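Local coordinates for hypothetical membrane protein (Corynebacterium glutamicum, PDB 6JS9) that binds heme through its N-terminal HtaA domain and probably passes it along the corynebacterial heme-uptake pathway, at residues F17-F21 with F163-Y167; F47-R52 with V66-V72; D86-I92 with V104-R110; D145-G151 with T176-I182. One frame throughout, in Å; residues are numbered along the deposited sequence.

Contact 1: F17-F21 with F163-Y167; sequences FRQSF and FGGFY. With HEM (protoporphyrin IX containing Fe), chain C.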
# COMPACT_ATOMS: atom_id res chain seq x y z
N PHE A 17 -5.60 1.21 0.25
CA PHE A 17 -5.04 2.49 -0.22
C PHE A 17 -5.97 3.66 0.08
O PHE A 17 -5.72 4.42 1.03
CB PHE A 17 -4.71 2.43 -1.72
CG PHE A 17 -4.16 3.72 -2.28
CD1 PHE A 17 -3.01 4.28 -1.76
CD2 PHE A 17 -4.79 4.35 -3.35
CE1 PHE A 17 -2.49 5.48 -2.27
CE2 PHE A 17 -4.27 5.54 -3.88
CZ PHE A 17 -3.11 6.10 -3.33
N ARG A 18 -7.05 3.81 -0.69
CA ARG A 18 -7.96 4.94 -0.49
C ARG A 18 -9.29 4.65 -1.17
O ARG A 18 -9.32 4.44 -2.39
CB ARG A 18 -7.35 6.23 -1.03
CG ARG A 18 -8.34 7.37 -1.02
CD ARG A 18 -7.69 8.70 -0.79
NE ARG A 18 -8.63 9.76 -1.13
CZ ARG A 18 -8.45 11.04 -0.85
NH1 ARG A 18 -7.36 11.43 -0.21
NH2 ARG A 18 -9.37 11.92 -1.21
N GLN A 19 -10.38 4.67 -0.40
CA GLN A 19 -11.65 4.22 -0.95
C GLN A 19 -12.06 5.05 -2.17
O GLN A 19 -12.60 4.51 -3.14
CB GLN A 19 -12.75 4.26 0.10
CG GLN A 19 -14.02 3.55 -0.36
CD GLN A 19 -15.10 3.55 0.68
OE1 GLN A 19 -15.18 4.47 1.50
NE2 GLN A 19 -15.94 2.53 0.67
N SER A 20 -11.83 6.36 -2.13
CA SER A 20 -12.22 7.19 -3.28
C SER A 20 -11.46 6.80 -4.54
O SER A 20 -11.99 6.92 -5.65
CB SER A 20 -12.00 8.67 -2.97
OG SER A 20 -10.62 8.99 -2.97
N PHE A 21 -10.22 6.33 -4.39
CA PHE A 21 -9.50 5.85 -5.56
C PHE A 21 -10.09 4.54 -6.08
O PHE A 21 -10.28 4.38 -7.29
CB PHE A 21 -8.02 5.67 -5.24
CG PHE A 21 -7.19 5.34 -6.44
CD1 PHE A 21 -7.04 6.27 -7.46
CD2 PHE A 21 -6.59 4.10 -6.57
CE1 PHE A 21 -6.28 5.97 -8.57
CE2 PHE A 21 -5.83 3.80 -7.68
CZ PHE A 21 -5.68 4.74 -8.69
N PHE A 163 0.81 9.10 -8.08
CA PHE A 163 -0.59 8.97 -8.44
C PHE A 163 -1.10 10.20 -9.18
O PHE A 163 -2.21 10.67 -8.95
CB PHE A 163 -1.43 8.66 -7.20
CG PHE A 163 -1.34 7.21 -6.78
CD1 PHE A 163 -0.29 6.77 -5.98
CD2 PHE A 163 -2.30 6.30 -7.20
CE1 PHE A 163 -0.20 5.43 -5.60
CE2 PHE A 163 -2.22 4.96 -6.82
CZ PHE A 163 -1.17 4.53 -6.01
N GLY A 164 -0.26 10.75 -10.06
CA GLY A 164 -0.67 11.76 -11.02
C GLY A 164 -0.81 13.17 -10.48
O GLY A 164 -1.27 14.06 -11.22
N GLY A 165 -0.43 13.41 -9.23
CA GLY A 165 -0.55 14.74 -8.67
C GLY A 165 -1.95 15.19 -8.36
O GLY A 165 -2.18 16.38 -8.14
N PHE A 166 -2.92 14.26 -8.36
CA PHE A 166 -4.30 14.61 -8.05
C PHE A 166 -4.52 14.81 -6.56
O PHE A 166 -5.34 15.66 -6.16
CB PHE A 166 -5.25 13.52 -8.58
CG PHE A 166 -5.31 13.45 -10.09
CD1 PHE A 166 -4.31 12.80 -10.81
CD2 PHE A 166 -6.36 14.03 -10.79
CE1 PHE A 166 -4.36 12.74 -12.21
CE2 PHE A 166 -6.41 13.97 -12.18
CZ PHE A 166 -5.42 13.33 -12.89
N TYR A 167 -3.82 14.05 -5.72
CA TYR A 167 -3.81 14.27 -4.29
C TYR A 167 -2.71 15.26 -3.92
O TYR A 167 -1.69 15.35 -4.60
CB TYR A 167 -3.56 12.97 -3.54
CG TYR A 167 -4.57 11.87 -3.80
CD1 TYR A 167 -5.95 12.12 -3.72
CD2 TYR A 167 -4.15 10.59 -4.13
CE1 TYR A 167 -6.86 11.10 -3.95
CE2 TYR A 167 -5.07 9.58 -4.37
CZ TYR A 167 -6.42 9.83 -4.27
OH TYR A 167 -7.32 8.79 -4.49
CHA HEM C . -9.12 11.72 -10.53
CHB HEM C . -4.89 9.39 -11.04
CHC HEM C . -5.26 9.54 -15.89
CHD HEM C . -9.25 12.27 -15.37
C1A HEM C . -7.95 11.05 -10.23
C2A HEM C . -7.47 10.69 -8.91
C3A HEM C . -6.31 10.04 -9.03
C4A HEM C . -6.00 9.96 -10.45
CMA HEM C . -5.46 9.49 -7.85
CAA HEM C . -8.22 11.00 -7.61
CBA HEM C . -9.42 10.06 -7.48
CGA HEM C . -10.06 10.29 -6.14
O1A HEM C . -9.60 9.67 -5.13
O2A HEM C . -11.02 11.10 -6.09
C1B HEM C . -4.62 9.24 -12.38
C2B HEM C . -3.42 8.62 -12.93
C3B HEM C . -3.51 8.66 -14.28
C4B HEM C . -4.78 9.30 -14.62
CMB HEM C . -2.29 8.04 -12.03
CAB HEM C . -2.54 8.14 -15.38
CBB HEM C . -1.37 7.53 -15.15
C1C HEM C . -6.37 10.32 -16.19
C2C HEM C . -6.86 10.63 -17.52
C3C HEM C . -7.97 11.38 -17.38
C4C HEM C . -8.21 11.56 -15.96
CMC HEM C . -6.16 10.14 -18.80
CAC HEM C . -8.88 11.99 -18.48
CBC HEM C . -8.66 11.87 -19.78
C1D HEM C . -9.58 12.35 -14.03
C2D HEM C . -10.75 13.01 -13.46
C3D HEM C . -10.71 12.86 -12.12
C4D HEM C . -9.52 12.10 -11.79
CMD HEM C . -11.86 13.75 -14.25
CAD HEM C . -11.74 13.35 -11.07
CBD HEM C . -12.77 12.22 -10.96
CGD HEM C . -13.85 12.53 -9.95
O1D HEM C . -14.92 11.87 -10.04
O2D HEM C . -13.68 13.41 -9.06
NA HEM C . -7.03 10.58 -11.14
NB HEM C . -5.42 9.64 -13.45
NC HEM C . -7.23 10.88 -15.28
ND HEM C . -8.87 11.81 -12.97
FE HEM C . -7.30 10.46 -13.21
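The backbones of F17-F21 and F163-Y167 stay apart, with 9.9 Å between the nearest CA atoms, those of F21 and F163, and side chains bridge the distance. R18 occupies the N-cap position of helix 19-26; F163 leaves the helical conformation and opens a type I' turn to F166, with G164 at positive phi completing a Schellman motif. F17 CG lies opposite its backbone nitrogen (chi1 178°), which extends the ring towards F163 in an offset stack, centroids 4.4 Å apart and planes at 22°. F163 also turns its edge to the face of F21 in a T-shaped pair with planes at 90°, so one ring serves both phenylalanines of the other segment. R18 and Y167 slide past each other, CE1 of Y167 lying over the centre of the R18 guanidinium, 3.5 Å from CZ. In the plane of that guanidinium, R18 NE donates to S20 OG at 2.8 Å, while E171 forms a salt bridge with NH1. F166 lays a face on the porphyrin, its CD1 3.3 Å from heme C4A. Y167 OH donates to heme O1A at 2.5 Å; S20 OG donates to the same propionate oxygen, at a distance so short that its exact length is doubtful. R18 thus acts as a second-shell residue that orients S20, and the Y167 bond, with the guanidinium near, would probably stabilise the propionate as an anion.

Contact 2: F47-R52 with V66-V72; sequences FAFTPR and VEFNGSV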
# COMPACT_ATOMS: atom_id res chain seq x y z
N PHE A 47 -7.94 -4.33 1.52
CA PHE A 47 -7.08 -5.41 1.03
C PHE A 47 -6.19 -5.98 2.12
O PHE A 47 -5.50 -5.24 2.83
CB PHE A 47 -6.23 -4.89 -0.12
CG PHE A 47 -7.04 -4.31 -1.25
CD1 PHE A 47 -8.35 -4.72 -1.47
CD2 PHE A 47 -6.49 -3.37 -2.10
CE1 PHE A 47 -9.10 -4.19 -2.50
CE2 PHE A 47 -7.24 -2.84 -3.14
CZ PHE A 47 -8.55 -3.26 -3.34
N ALA A 48 -6.20 -7.31 2.24
CA ALA A 48 -5.51 -8.03 3.31
C ALA A 48 -4.22 -8.65 2.78
O ALA A 48 -4.25 -9.46 1.85
CB ALA A 48 -6.42 -9.11 3.89
N PHE A 49 -3.09 -8.27 3.37
CA PHE A 49 -1.77 -8.78 3.02
C PHE A 49 -1.18 -9.56 4.20
O PHE A 49 -1.10 -9.04 5.32
CB PHE A 49 -0.83 -7.63 2.64
CG PHE A 49 -1.40 -6.69 1.59
CD1 PHE A 49 -1.24 -6.96 0.23
CD2 PHE A 49 -2.11 -5.57 1.96
CE1 PHE A 49 -1.76 -6.11 -0.75
CE2 PHE A 49 -2.65 -4.70 0.98
CZ PHE A 49 -2.47 -4.98 -0.37
N THR A 50 -0.73 -10.83 3.93
CA THR A 50 -0.18 -11.67 4.98
C THR A 50 1.33 -11.45 5.12
O THR A 50 2.01 -11.15 4.13
CB THR A 50 -0.45 -13.14 4.68
OG1 THR A 50 0.23 -13.51 3.47
CG2 THR A 50 -1.93 -13.39 4.53
N PRO A 51 1.89 -11.60 6.33
CA PRO A 51 3.34 -11.43 6.51
C PRO A 51 4.12 -12.54 5.81
O PRO A 51 3.73 -13.71 5.84
CB PRO A 51 3.54 -11.51 8.03
CG PRO A 51 2.16 -11.55 8.63
CD PRO A 51 1.22 -12.01 7.58
N ARG A 52 5.23 -12.16 5.19
CA ARG A 52 6.04 -13.12 4.45
C ARG A 52 6.97 -13.91 5.39
O ARG A 52 7.59 -13.33 6.28
CB ARG A 52 6.87 -12.39 3.40
CG ARG A 52 7.04 -13.14 2.11
CD ARG A 52 7.83 -12.30 1.14
NE ARG A 52 6.98 -11.69 0.11
CZ ARG A 52 7.37 -10.65 -0.63
NH1 ARG A 52 8.57 -10.12 -0.42
NH2 ARG A 52 6.57 -10.14 -1.56
N VAL A 66 8.29 -5.38 8.53
CA VAL A 66 7.60 -6.61 8.15
C VAL A 66 7.27 -6.54 6.67
O VAL A 66 6.58 -5.61 6.22
CB VAL A 66 6.34 -6.84 9.00
CG1 VAL A 66 5.67 -8.14 8.58
CG2 VAL A 66 6.70 -6.88 10.47
N GLU A 67 7.75 -7.53 5.91
CA GLU A 67 7.43 -7.65 4.50
C GLU A 67 6.19 -8.52 4.34
O GLU A 67 6.02 -9.50 5.08
CB GLU A 67 8.60 -8.25 3.73
CG GLU A 67 9.85 -7.40 3.75
CD GLU A 67 10.99 -8.03 2.98
OE1 GLU A 67 10.88 -9.23 2.61
OE2 GLU A 67 12.00 -7.33 2.74
N PHE A 68 5.34 -8.17 3.38
CA PHE A 68 4.05 -8.82 3.18
C PHE A 68 3.96 -9.47 1.80
O PHE A 68 4.62 -9.04 0.85
CB PHE A 68 2.90 -7.80 3.32
CG PHE A 68 2.71 -7.31 4.73
CD1 PHE A 68 3.44 -6.23 5.20
CD2 PHE A 68 1.83 -7.96 5.59
CE1 PHE A 68 3.29 -5.79 6.51
CE2 PHE A 68 1.67 -7.52 6.90
CZ PHE A 68 2.40 -6.43 7.36
N ASN A 69 3.15 -10.52 1.72
CA ASN A 69 2.75 -11.08 0.43
C ASN A 69 1.61 -10.28 -0.15
O ASN A 69 0.69 -9.87 0.56
CB ASN A 69 2.29 -12.53 0.60
CG ASN A 69 3.43 -13.45 0.92
OD1 ASN A 69 4.44 -13.49 0.20
ND2 ASN A 69 3.29 -14.20 2.01
N GLY A 70 1.67 -10.06 -1.46
CA GLY A 70 0.52 -9.54 -2.18
C GLY A 70 0.88 -8.43 -3.15
O GLY A 70 1.92 -7.78 -3.04
N SER A 71 -0.01 -8.21 -4.12
CA SER A 71 0.12 -7.09 -5.05
C SER A 71 -1.26 -6.58 -5.40
O SER A 71 -2.26 -7.29 -5.25
CB SER A 71 0.87 -7.50 -6.32
OG SER A 71 0.14 -8.49 -7.03
N VAL A 72 -1.32 -5.32 -5.86
CA VAL A 72 -2.56 -4.69 -6.31
C VAL A 72 -2.30 -4.08 -7.68
O VAL A 72 -1.33 -3.32 -7.83
CB VAL A 72 -3.04 -3.58 -5.36
CG1 VAL A 72 -4.45 -3.15 -5.73
CG2 VAL A 72 -2.97 -4.04 -3.90
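R52 reaches across to E67, F68 and N69, and its path can be followed atom by atom. CB lies 3.4 Å from the carbonyl O of E67, the oxygen that also accepts from R52 N. CG passes beside the amide of N69, 3.2 Å from OD1. The chain bends at chi3 (-103°), which brings NE round to donate to the same N69 OD1 at 3.1 Å; the oxygen lies in the guanidinium plane, whereas NE stands above the carbonyl plane of the amide, 48° out of it. Beyond NE, the guanidinium lays one face over the carbonyl O of F68, and NH1 makes a long salt bridge to E67 OE1. The other end of the N69 amide gives a weak bond from ND2 to T50 OG1, so this one side chain links two residues of F47-R52. N69 N donates to T50 O at 2.7 Å, almost in line with the carbonyl. Further along, F49 presents its ring edge to the chain, with N69 O, G70 CA and V72 CG2 near its plane, CZ being 3.7 Å from CG2. F47 CE2 meets the other methyl of V72, CG1, at 3.8 Å. Only P51 and F68 form a beta bridge, an antiparallel non-hydrogen-bonded pair with CA atoms 4.3 Å apart. This local pairing, with the segments' end-to-end directions 135° apart, is that of a beta hairpin whose strands, 48-58 and 63-79, are both irregular along their length.

Contact 3: D86-I92 with V104-R110; sequences DTTMSDI and VVDLVAR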
# COMPACT_ATOMS: atom_id res chain seq x y z
N ASP A 86 -2.25 2.61 -15.53
CA ASP A 86 -1.82 1.22 -15.35
C ASP A 86 -0.75 1.22 -14.25
O ASP A 86 0.44 1.38 -14.53
CB ASP A 86 -1.29 0.64 -16.67
CG ASP A 86 -1.00 -0.85 -16.59
OD1 ASP A 86 -0.76 -1.38 -15.50
OD2 ASP A 86 -1.01 -1.51 -17.65
N THR A 87 -1.19 1.01 -13.00
CA THR A 87 -0.34 1.06 -11.81
C THR A 87 -0.40 -0.26 -11.08
O THR A 87 -1.49 -0.75 -10.75
CB THR A 87 -0.76 2.17 -10.85
OG1 THR A 87 -0.67 3.44 -11.51
CG2 THR A 87 0.15 2.17 -9.60
N THR A 88 0.77 -0.83 -10.81
CA THR A 88 0.91 -2.06 -10.04
C THR A 88 1.72 -1.78 -8.78
O THR A 88 2.83 -1.23 -8.85
CB THR A 88 1.59 -3.15 -10.87
OG1 THR A 88 0.77 -3.48 -11.99
CG2 THR A 88 1.80 -4.41 -10.02
N MET A 89 1.16 -2.15 -7.64
CA MET A 89 1.77 -1.96 -6.34
C MET A 89 2.14 -3.32 -5.78
O MET A 89 1.27 -4.20 -5.70
CB MET A 89 0.79 -1.24 -5.42
CG MET A 89 1.23 -1.07 -4.01
SD MET A 89 -0.07 -0.21 -3.13
CE MET A 89 -0.31 1.19 -4.22
N SER A 90 3.41 -3.51 -5.42
CA SER A 90 3.89 -4.79 -4.88
C SER A 90 4.98 -4.54 -3.84
O SER A 90 5.35 -3.40 -3.55
CB SER A 90 4.42 -5.69 -5.99
OG SER A 90 5.61 -5.16 -6.54
N ASP A 91 5.49 -5.65 -3.29
CA ASP A 91 6.54 -5.63 -2.26
C ASP A 91 6.18 -4.66 -1.14
O ASP A 91 6.94 -3.75 -0.79
CB ASP A 91 7.90 -5.31 -2.88
CG ASP A 91 8.37 -6.38 -3.85
OD1 ASP A 91 8.63 -7.53 -3.42
OD2 ASP A 91 8.44 -6.06 -5.06
N ILE A 92 4.98 -4.84 -0.60
CA ILE A 92 4.49 -3.99 0.47
C ILE A 92 5.24 -4.32 1.75
O ILE A 92 5.42 -5.50 2.10
CB ILE A 92 2.97 -4.20 0.62
CG1 ILE A 92 2.26 -3.66 -0.63
CG2 ILE A 92 2.43 -3.56 1.90
CD1 ILE A 92 1.31 -4.65 -1.26
N VAL A 104 5.69 1.09 2.73
CA VAL A 104 6.64 1.15 1.62
C VAL A 104 6.20 0.15 0.56
O VAL A 104 5.79 -0.97 0.88
CB VAL A 104 8.06 0.84 2.12
CG1 VAL A 104 9.07 0.94 0.99
CG2 VAL A 104 8.40 1.81 3.24
N VAL A 105 6.27 0.57 -0.71
CA VAL A 105 5.84 -0.26 -1.83
C VAL A 105 6.83 -0.12 -2.98
O VAL A 105 7.61 0.84 -3.07
CB VAL A 105 4.42 0.09 -2.35
CG1 VAL A 105 3.38 -0.03 -1.23
CG2 VAL A 105 4.41 1.47 -2.95
N ASP A 106 6.80 -1.11 -3.86
CA ASP A 106 7.37 -0.99 -5.19
C ASP A 106 6.22 -0.66 -6.14
O ASP A 106 5.13 -1.23 -6.03
CB ASP A 106 8.07 -2.28 -5.64
CG ASP A 106 9.39 -2.54 -4.91
OD1 ASP A 106 9.83 -1.72 -4.08
OD2 ASP A 106 10.01 -3.60 -5.20
N LEU A 107 6.47 0.27 -7.05
CA LEU A 107 5.45 0.71 -7.99
C LEU A 107 5.96 0.51 -9.41
O LEU A 107 7.12 0.81 -9.71
CB LEU A 107 5.09 2.19 -7.79
CG LEU A 107 4.15 2.54 -6.64
CD1 LEU A 107 3.86 4.02 -6.68
CD2 LEU A 107 2.86 1.76 -6.73
N VAL A 108 5.09 0.01 -10.27
CA VAL A 108 5.29 0.02 -11.71
C VAL A 108 4.07 0.70 -12.30
O VAL A 108 2.96 0.16 -12.23
CB VAL A 108 5.47 -1.40 -12.28
CG1 VAL A 108 5.58 -1.34 -13.79
CG2 VAL A 108 6.71 -2.06 -11.65
N ALA A 109 4.25 1.90 -12.83
CA ALA A 109 3.11 2.77 -13.10
C ALA A 109 3.37 3.63 -14.32
O ALA A 109 4.45 4.21 -14.46
CB ALA A 109 2.80 3.66 -11.90
N ARG A 110 2.37 3.73 -15.20
CA ARG A 110 2.45 4.70 -16.28
C ARG A 110 2.49 6.11 -15.69
O ARG A 110 1.76 6.43 -14.76
CB ARG A 110 1.26 4.56 -17.23
CG ARG A 110 1.33 3.32 -18.10
CD ARG A 110 0.30 3.36 -19.19
NE ARG A 110 0.16 2.05 -19.82
CZ ARG A 110 0.90 1.63 -20.84
NH1 ARG A 110 0.70 0.42 -21.35
NH2 ARG A 110 1.84 2.41 -21.34
O HOH W 1 -0.50 4.63 -14.25
O HOH W 2 8.99 -2.17 -1.20
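M89 and V105 meet at the apolar centre, CG of M89 lying 3.7 Å from CG1 of V105. L107 lies alongside M89, pointing the same way, its CD2 3.9 Å from M89 CB, while I92 CG1 packs on the same V105 methyl. With M89 CG opposite the backbone nitrogen (chi1 175°) and the chain extended to SD, the thioether runs along V105; the bend at chi3 turns CE towards L107 CD2. T87 and A109 continue this face, and F74 and L131 also touch M89. The segments are neighbouring strands of the hairpin 82-97/100-110, antiparallel at 176°, in the large sheet of the HtaA domain. T88-V108 and S90-D106 are hydrogen-bonded pairs, each with two backbone bonds; D106 N to S90 O is 2.7 Å. At one end water 1 accepts from D86 N, donates to R110 O and bonds T87 OG1. R110 lines the heme pocket and carries this end of the hairpin to the heme. Its NE passes D86 CB at 3.7 Å, but D86 is held by Y123 and H73, and R110 NH2 by G121 O. At the opposite end the strand changes direction at D91, whose OD2 is 2.9 Å from D106 OD2, carboxylate planes 60° apart. Such proximity would probably raise the pKa of one acid, and D127 is near too. Water 2 donates to D91 O and D106 OD1, which also accepts from D128 N.

Contact 4: D145-G151 with T176-I182; sequences DSIDLSG and TGGSLTI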
# COMPACT_ATOMS: atom_id res chain seq x y z
N ASP A 145 3.29 -10.30 22.09
CA ASP A 145 2.78 -11.39 21.26
C ASP A 145 2.02 -10.89 20.04
O ASP A 145 1.74 -11.69 19.14
CB ASP A 145 1.90 -12.31 22.11
CG ASP A 145 2.66 -12.94 23.28
OD1 ASP A 145 3.89 -13.13 23.15
OD2 ASP A 145 2.03 -13.24 24.32
N SER A 146 1.71 -9.60 19.96
CA SER A 146 0.97 -9.09 18.82
C SER A 146 1.27 -7.62 18.60
O SER A 146 1.74 -6.91 19.50
CB SER A 146 -0.54 -9.30 19.00
OG SER A 146 -0.96 -8.71 20.20
N ILE A 147 1.00 -7.16 17.39
CA ILE A 147 1.12 -5.75 17.03
C ILE A 147 -0.17 -5.33 16.34
O ILE A 147 -0.57 -5.93 15.33
CB ILE A 147 2.34 -5.49 16.13
CG1 ILE A 147 3.63 -5.69 16.92
CG2 ILE A 147 2.27 -4.08 15.50
CD1 ILE A 147 4.87 -5.77 16.07
N ASP A 148 -0.84 -4.32 16.89
CA ASP A 148 -2.05 -3.78 16.30
C ASP A 148 -1.66 -2.81 15.18
O ASP A 148 -0.96 -1.83 15.43
CB ASP A 148 -2.88 -3.10 17.38
CG ASP A 148 -4.25 -2.65 16.89
OD1 ASP A 148 -4.51 -2.74 15.67
OD2 ASP A 148 -5.06 -2.20 17.72
N LEU A 149 -2.11 -3.10 13.96
CA LEU A 149 -1.79 -2.29 12.79
C LEU A 149 -2.76 -1.14 12.57
O LEU A 149 -2.62 -0.41 11.58
CB LEU A 149 -1.74 -3.18 11.54
CG LEU A 149 -0.71 -4.32 11.55
CD1 LEU A 149 -0.79 -5.17 10.31
CD2 LEU A 149 0.71 -3.79 11.74
N SER A 150 -3.73 -0.96 13.47
CA SER A 150 -4.75 0.08 13.29
C SER A 150 -4.17 1.47 13.48
O SER A 150 -3.48 1.74 14.48
CB SER A 150 -5.90 -0.16 14.26
OG SER A 150 -6.46 -1.44 14.08
N GLY A 151 -4.46 2.37 12.54
CA GLY A 151 -4.00 3.74 12.62
C GLY A 151 -4.46 4.53 11.40
O GLY A 151 -5.11 4.01 10.49
N THR A 176 -5.16 2.30 8.32
CA THR A 176 -4.68 0.93 8.33
C THR A 176 -5.43 0.13 9.38
O THR A 176 -5.91 0.67 10.38
CB THR A 176 -3.17 0.85 8.57
OG1 THR A 176 -2.82 1.60 9.74
CG2 THR A 176 -2.40 1.40 7.37
N GLY A 177 -5.54 -1.18 9.15
CA GLY A 177 -6.22 -2.06 10.06
C GLY A 177 -5.55 -3.41 10.11
O GLY A 177 -4.65 -3.72 9.32
N GLY A 178 -6.00 -4.21 11.06
CA GLY A 178 -5.51 -5.56 11.24
C GLY A 178 -4.57 -5.68 12.42
O GLY A 178 -4.48 -4.81 13.29
N SER A 179 -3.84 -6.79 12.44
CA SER A 179 -2.92 -7.10 13.52
C SER A 179 -2.01 -8.23 13.08
O SER A 179 -2.38 -9.04 12.22
CB SER A 179 -3.67 -7.49 14.80
OG SER A 179 -4.17 -8.81 14.70
N LEU A 180 -0.84 -8.30 13.70
CA LEU A 180 0.10 -9.39 13.50
C LEU A 180 0.36 -10.11 14.82
O LEU A 180 0.35 -9.51 15.89
CB LEU A 180 1.44 -8.87 12.91
CG LEU A 180 1.42 -8.01 11.64
CD1 LEU A 180 2.81 -7.45 11.33
CD2 LEU A 180 0.87 -8.79 10.44
N THR A 181 0.57 -11.42 14.74
CA THR A 181 1.09 -12.19 15.87
C THR A 181 2.59 -12.41 15.66
O THR A 181 3.04 -12.71 14.55
CB THR A 181 0.35 -13.52 16.02
OG1 THR A 181 0.67 -14.38 14.92
CG2 THR A 181 -1.16 -13.30 16.02
N ILE A 182 3.37 -12.20 16.72
CA ILE A 182 4.82 -12.32 16.68
C ILE A 182 5.23 -13.49 17.56
O ILE A 182 4.66 -13.67 18.64
CB ILE A 182 5.50 -11.03 17.17
CG1 ILE A 182 4.86 -9.79 16.53
CG2 ILE A 182 7.01 -11.09 16.94
CD1 ILE A 182 4.91 -9.77 15.00
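D145-G151 and T176-I182 run antiparallel, their strand axes 4.6 Å apart and 163° from one another, with I147 and L180 exchanging two backbone hydrogen bonds. I147 CD1 touches I182 CG1 at 4.0 Å, and L149 CD1 reaches L180 CG at 3.8 Å; both pairs of side chains meet at a slant. All four are buried, with F96 packing on I147 and L149 and A8 on L180 and I182. Strand 177-183 is an inner member of the sheet, pairing also with strands 7-9 and 11-14. Regular pairing gives way at L149, where D148 folds back in an Asx turn: its OD1 accepts from S150 N at 2.9 Å, a donor lying above the carboxylate plane, and from S150 OG on the syn lone pair. The D148 carboxylate is swung round by chi1 of -173°, which places OD1 for this double grip. L149 N still donates to G178 O, the donor standing above the carbonyl plane. T176 OG1 adds a second bond to L149, at its O, 2.7 Å long and nearly straight along the carbonyl. G151 and T176 then pair through two backbone bonds, T176 N to G151 O measuring 2.8 Å.

From the N terminus, F17-F21 comes first and meets F163-Y167 only 142 residues later, so contact 1 closes the longest loop, and contacts 2 and 3 both fall within it. Contact 2 closes the hairpin of strands 48-58 and 63-79; contact 3 follows in series with the hairpin 82-97/100-110. These join edge to edge, M89 N lying 2.8 Å from V72 O in a probable hydrogen bond. Contact 4 opens inside the loop of contact 1 and shuts after it, so the two cross. Its L180 packs on P51 of contact 2, whereas contact 1 meets contact 3 through F163, joining the loop after helix 157-162 to the sheet.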